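Local coordinates for protein lyase/mutase (Burkholderia cenocepacia, PDB 4LSB) that is of unknown specific function but belongs to a lyase/mutase family of TIM-barrel enzymes and carries a bound magnesium ion, at residues V217-Q222 and D229-L234; D202-V207 and L234-V239. All coordinates share one frame; numbering follows the deposited sequence.

Contact 1. Residues V217-Q222 and D229-L234; sequences VVMGLQ and DELAAL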
# COMPACT_ATOMS: atom_id res chain seq x y z
N VAL B 217 -21.01 8.75 9.54
CA VAL B 217 -20.10 9.68 10.19
C VAL B 217 -18.68 9.13 10.01
O VAL B 217 -18.48 7.90 10.11
CB VAL B 217 -20.41 9.78 11.70
CG1 VAL B 217 -19.27 10.42 12.45
CG2 VAL B 217 -21.73 10.55 11.88
N VAL B 218 -17.74 10.00 9.68
CA VAL B 218 -16.34 9.59 9.53
C VAL B 218 -15.60 9.94 10.81
O VAL B 218 -15.84 10.97 11.41
CB VAL B 218 -15.63 10.23 8.31
CG1 VAL B 218 -15.57 11.75 8.41
CG2 VAL B 218 -14.23 9.66 8.16
N MET B 219 -14.73 9.02 11.22
CA MET B 219 -13.93 9.20 12.37
C MET B 219 -12.46 9.27 11.96
O MET B 219 -12.02 8.51 11.08
CB MET B 219 -14.17 8.08 13.39
CG MET B 219 -15.39 8.33 14.22
SD MET B 219 -15.10 9.65 15.42
CE MET B 219 -16.50 10.70 15.10
N GLY B 220 -11.75 10.18 12.61
CA GLY B 220 -10.30 10.32 12.47
C GLY B 220 -9.81 11.32 11.43
O GLY B 220 -8.62 11.34 11.09
N LEU B 221 -10.73 12.13 10.91
CA LEU B 221 -10.42 13.05 9.80
C LEU B 221 -9.98 14.37 10.41
O LEU B 221 -8.96 14.93 10.02
CB LEU B 221 -11.63 13.25 8.86
N GLN B 222 -10.75 14.84 11.39
CA GLN B 222 -10.39 16.05 12.12
C GLN B 222 -10.69 15.80 13.59
O GLN B 222 -10.58 14.65 14.03
CB GLN B 222 -11.18 17.27 11.59
N ASP B 229 -20.23 2.61 19.63
CA ASP B 229 -21.36 2.57 20.52
C ASP B 229 -21.88 3.99 20.82
O ASP B 229 -23.10 4.18 20.84
CB ASP B 229 -20.99 1.83 21.82
CG ASP B 229 -22.09 1.86 22.84
OD1 ASP B 229 -23.14 1.33 22.55
OD2 ASP B 229 -21.89 2.42 23.96
N GLU B 230 -20.98 4.96 21.05
CA GLU B 230 -21.40 6.35 21.26
C GLU B 230 -22.12 6.83 20.04
O GLU B 230 -23.14 7.46 20.12
CB GLU B 230 -20.24 7.30 21.62
CG GLU B 230 -19.72 7.08 23.03
CD GLU B 230 -18.37 7.75 23.32
OE1 GLU B 230 -17.42 7.68 22.50
OE2 GLU B 230 -18.25 8.33 24.41
N LEU B 231 -21.57 6.52 18.87
CA LEU B 231 -22.21 6.99 17.62
C LEU B 231 -23.57 6.34 17.41
O LEU B 231 -24.52 7.03 17.02
CB LEU B 231 -21.26 6.82 16.40
CG LEU B 231 -20.03 7.74 16.50
CD1 LEU B 231 -18.86 7.26 15.70
CD2 LEU B 231 -20.40 9.10 16.04
N ALA B 232 -23.69 5.05 17.73
CA ALA B 232 -24.98 4.40 17.64
C ALA B 232 -26.02 5.10 18.56
O ALA B 232 -27.18 5.29 18.17
CB ALA B 232 -24.83 2.90 17.99
N ALA B 233 -25.61 5.51 19.75
CA ALA B 233 -26.49 6.18 20.71
C ALA B 233 -26.93 7.57 20.22
O ALA B 233 -27.98 8.08 20.62
CB ALA B 233 -25.80 6.30 22.05
N LEU B 234 -26.09 8.19 19.37
CA LEU B 234 -26.43 9.45 18.70
C LEU B 234 -27.28 9.21 17.41
O LEU B 234 -27.65 10.15 16.71
CB LEU B 234 -25.15 10.20 18.39
CG LEU B 234 -24.28 10.51 19.59
CD1 LEU B 234 -22.90 10.98 19.16
CD2 LEU B 234 -24.94 11.58 20.45
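Leu231 serves both residues that reach it from the strand side, giving one methyl to each. Its CD2 lies 4.0 Å from CG1 of Val217, and its CD1 lies 3.9 Å from CG of Met219, so the forked end of the leucine divides its contact between two alternate residues that face the helix, with Val218 between them turned away. The approaches differ. The valine and leucine side chains pass at a slant, whereas Met219 and Leu231 point at each other, tip to tip. Val217 offers CG1 because that branch stands opposite its backbone N (chi1 164°). Met219 meets the leucine at a bend: chi2 of -73° bends the chain about the CB-CG bond, and a further bend at chi3 (129°) brings CE to 4.2 Å from Leu231 CD1.

The polar interactions belong to the separate segments and leave the interface itself apolar. In 229-234 the last helical turn is held by Ala233 N to Asp229 O and Leu234 N to Glu230 O, the latter 3.1 Å long, while the Glu230 carboxylate bonds back to the backbone N of Ser227. On the other segment, Val217 and Met219 have backbone bonds to the neighbouring strand 238-240.

The surroundings complete the burial. Ile204, Leu226 and Val239 also pack on Leu231, and Phe266 of the second subunit covers part of Met219. Here the short helix 228-233 lies against strand 215-218, which it links to strand 238-240: a beta-alpha-beta unit of the parallel barrel, with the hydrophobic layer between strand and helix characteristic of TIM-barrel proteins.

Contact 2. Residues D202-V207 and L234-V239; sequences DEIAAV and LGVKRV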
# COMPACT_ATOMS: atom_id res chain seq x y z
N ASP B 202 -23.38 16.44 20.00
CA ASP B 202 -24.68 17.13 19.96
C ASP B 202 -25.03 17.52 18.53
O ASP B 202 -26.19 17.43 18.17
CB ASP B 202 -24.69 18.40 20.83
CG ASP B 202 -24.67 18.09 22.34
OD1 ASP B 202 -25.04 16.96 22.75
OD2 ASP B 202 -24.35 19.02 23.11
N GLU B 203 -24.05 17.98 17.76
CA GLU B 203 -24.28 18.30 16.33
C GLU B 203 -24.67 17.03 15.53
O GLU B 203 -25.63 17.03 14.75
CB GLU B 203 -23.06 18.99 15.72
CG GLU B 203 -22.80 20.40 16.29
CD GLU B 203 -21.97 21.31 15.39
OE1 GLU B 203 -21.30 20.83 14.46
OE2 GLU B 203 -21.97 22.55 15.61
N ILE B 204 -23.97 15.94 15.76
CA ILE B 204 -24.31 14.66 15.11
C ILE B 204 -25.72 14.18 15.44
O ILE B 204 -26.49 13.75 14.56
CB ILE B 204 -23.29 13.55 15.52
CG1 ILE B 204 -21.93 13.80 14.92
CG2 ILE B 204 -23.77 12.18 15.10
CD1 ILE B 204 -20.84 12.99 15.54
N ALA B 205 -26.10 14.21 16.71
CA ALA B 205 -27.45 13.78 17.07
C ALA B 205 -28.54 14.61 16.40
O ALA B 205 -29.60 14.12 16.08
CB ALA B 205 -27.63 13.80 18.56
N ALA B 206 -28.29 15.89 16.22
CA ALA B 206 -29.22 16.78 15.52
C ALA B 206 -29.32 16.44 14.04
O ALA B 206 -30.38 16.56 13.45
CB ALA B 206 -28.78 18.22 15.66
N VAL B 207 -28.20 16.13 13.44
CA VAL B 207 -28.20 15.59 12.05
C VAL B 207 -29.05 14.32 11.92
O VAL B 207 -29.91 14.26 11.07
CB VAL B 207 -26.78 15.30 11.51
CG1 VAL B 207 -26.86 14.74 10.12
CG2 VAL B 207 -26.02 16.60 11.44
N LEU B 234 -26.09 8.19 19.37
CA LEU B 234 -26.43 9.45 18.70
C LEU B 234 -27.28 9.21 17.41
O LEU B 234 -27.65 10.15 16.71
CB LEU B 234 -25.15 10.20 18.39
CG LEU B 234 -24.28 10.51 19.59
CD1 LEU B 234 -22.90 10.98 19.16
CD2 LEU B 234 -24.94 11.58 20.45
N GLY B 235 -27.58 7.96 17.10
CA GLY B 235 -28.47 7.64 16.00
C GLY B 235 -27.79 7.44 14.66
O GLY B 235 -28.47 7.30 13.63
N VAL B 236 -26.46 7.39 14.67
CA VAL B 236 -25.67 7.11 13.50
C VAL B 236 -25.85 5.67 13.07
O VAL B 236 -25.97 4.76 13.91
CB VAL B 236 -24.18 7.38 13.78
CG1 VAL B 236 -23.33 7.11 12.54
CG2 VAL B 236 -24.00 8.84 14.16
N LYS B 237 -25.87 5.46 11.75
CA LYS B 237 -25.98 4.11 11.22
C LYS B 237 -24.66 3.49 10.72
O LYS B 237 -24.46 2.29 10.80
CB LYS B 237 -26.99 4.12 10.07
CG LYS B 237 -27.30 2.74 9.50
CD LYS B 237 -27.73 1.70 10.52
CE LYS B 237 -28.98 2.17 11.27
NZ LYS B 237 -29.45 1.09 12.19
N ARG B 238 -23.81 4.31 10.14
CA ARG B 238 -22.57 3.86 9.48
C ARG B 238 -21.41 4.73 9.88
O ARG B 238 -21.52 5.93 9.91
CB ARG B 238 -22.71 3.90 7.97
CG ARG B 238 -21.73 2.99 7.24
CD ARG B 238 -22.15 2.87 5.76
NE ARG B 238 -21.79 4.06 5.02
CZ ARG B 238 -22.23 4.44 3.82
NH1 ARG B 238 -23.11 3.77 3.15
NH2 ARG B 238 -21.71 5.51 3.25
N VAL B 239 -20.27 4.11 10.15
CA VAL B 239 -19.11 4.84 10.52
C VAL B 239 -17.94 4.41 9.63
O VAL B 239 -17.59 3.24 9.55
CB VAL B 239 -18.73 4.58 11.99
CG1 VAL B 239 -17.55 5.46 12.38
CG2 VAL B 239 -19.91 4.85 12.90
O HOH W 1 -30.63 11.75 17.28
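Ile204 carries the tightest part of this contact through a single methyl: its CG2 is only 3.5 Å from CG2 of Val236, closer than carbons usually pack, and 4.1 Å from CB of Leu234. With CG1 turned beside the backbone N (chi1 -70°), CG2 takes the position opposite that nitrogen and enters the angle between the two partners. It meets the valine side chain at a slant and that of Leu234 nearly at right angles. One residue on, Ala205 presents CB to CD2 of Leu234 at 4.0 Å, and its CA comes within 3.7 Å of Leu234 O, bringing helix and turn backbones close together.

This is a helix of the barrel's outer layer meeting the bend that leads from helix 228-233 into strand 238-240. The bend is a Schellman motif at the end of that helix, in which Gly235 has positive phi (91°) and directs the chain from Leu234 to Val236.

Around this apolar core the two close carbonyls share polar partners. A water donates to Ala205 O at 2.8 Å and, weakly, to Leu234 O at 3.4 Å. The hydroxyl of Thr208, further along the same helix, is hydrogen-bonded to both oxygens as well. Farther out, Leu231 packs against Val236, and the backbone of Lys237 pairs with Phe32 and Val215 on the flanking strands.

How the contacts relate
From the N-terminal side, the chain runs through helix 201-211, strand 215-218, helix 228-233 and strand 238-240. Contact 2 closes the wider loop, from 202-207 to 234-239; contact 1, between 217-222 and 229-234, is nested wholly within it. Leu234 belongs to both, and their centres are about 7 Å apart. Strands 215-218 and 238-240 are neighbours in the parallel sheet, where Val217 N and Arg238 O are 2.9 Å apart, a probable hydrogen bond. A second probable bond, Leu231 O to Val236 N, spans the helix end. Contact 1 joins helix 228-233 to strand 215-218 and the start of its following loop; contact 2 joins helix 201-211 to the turn between helix 228-233 and strand 238-240.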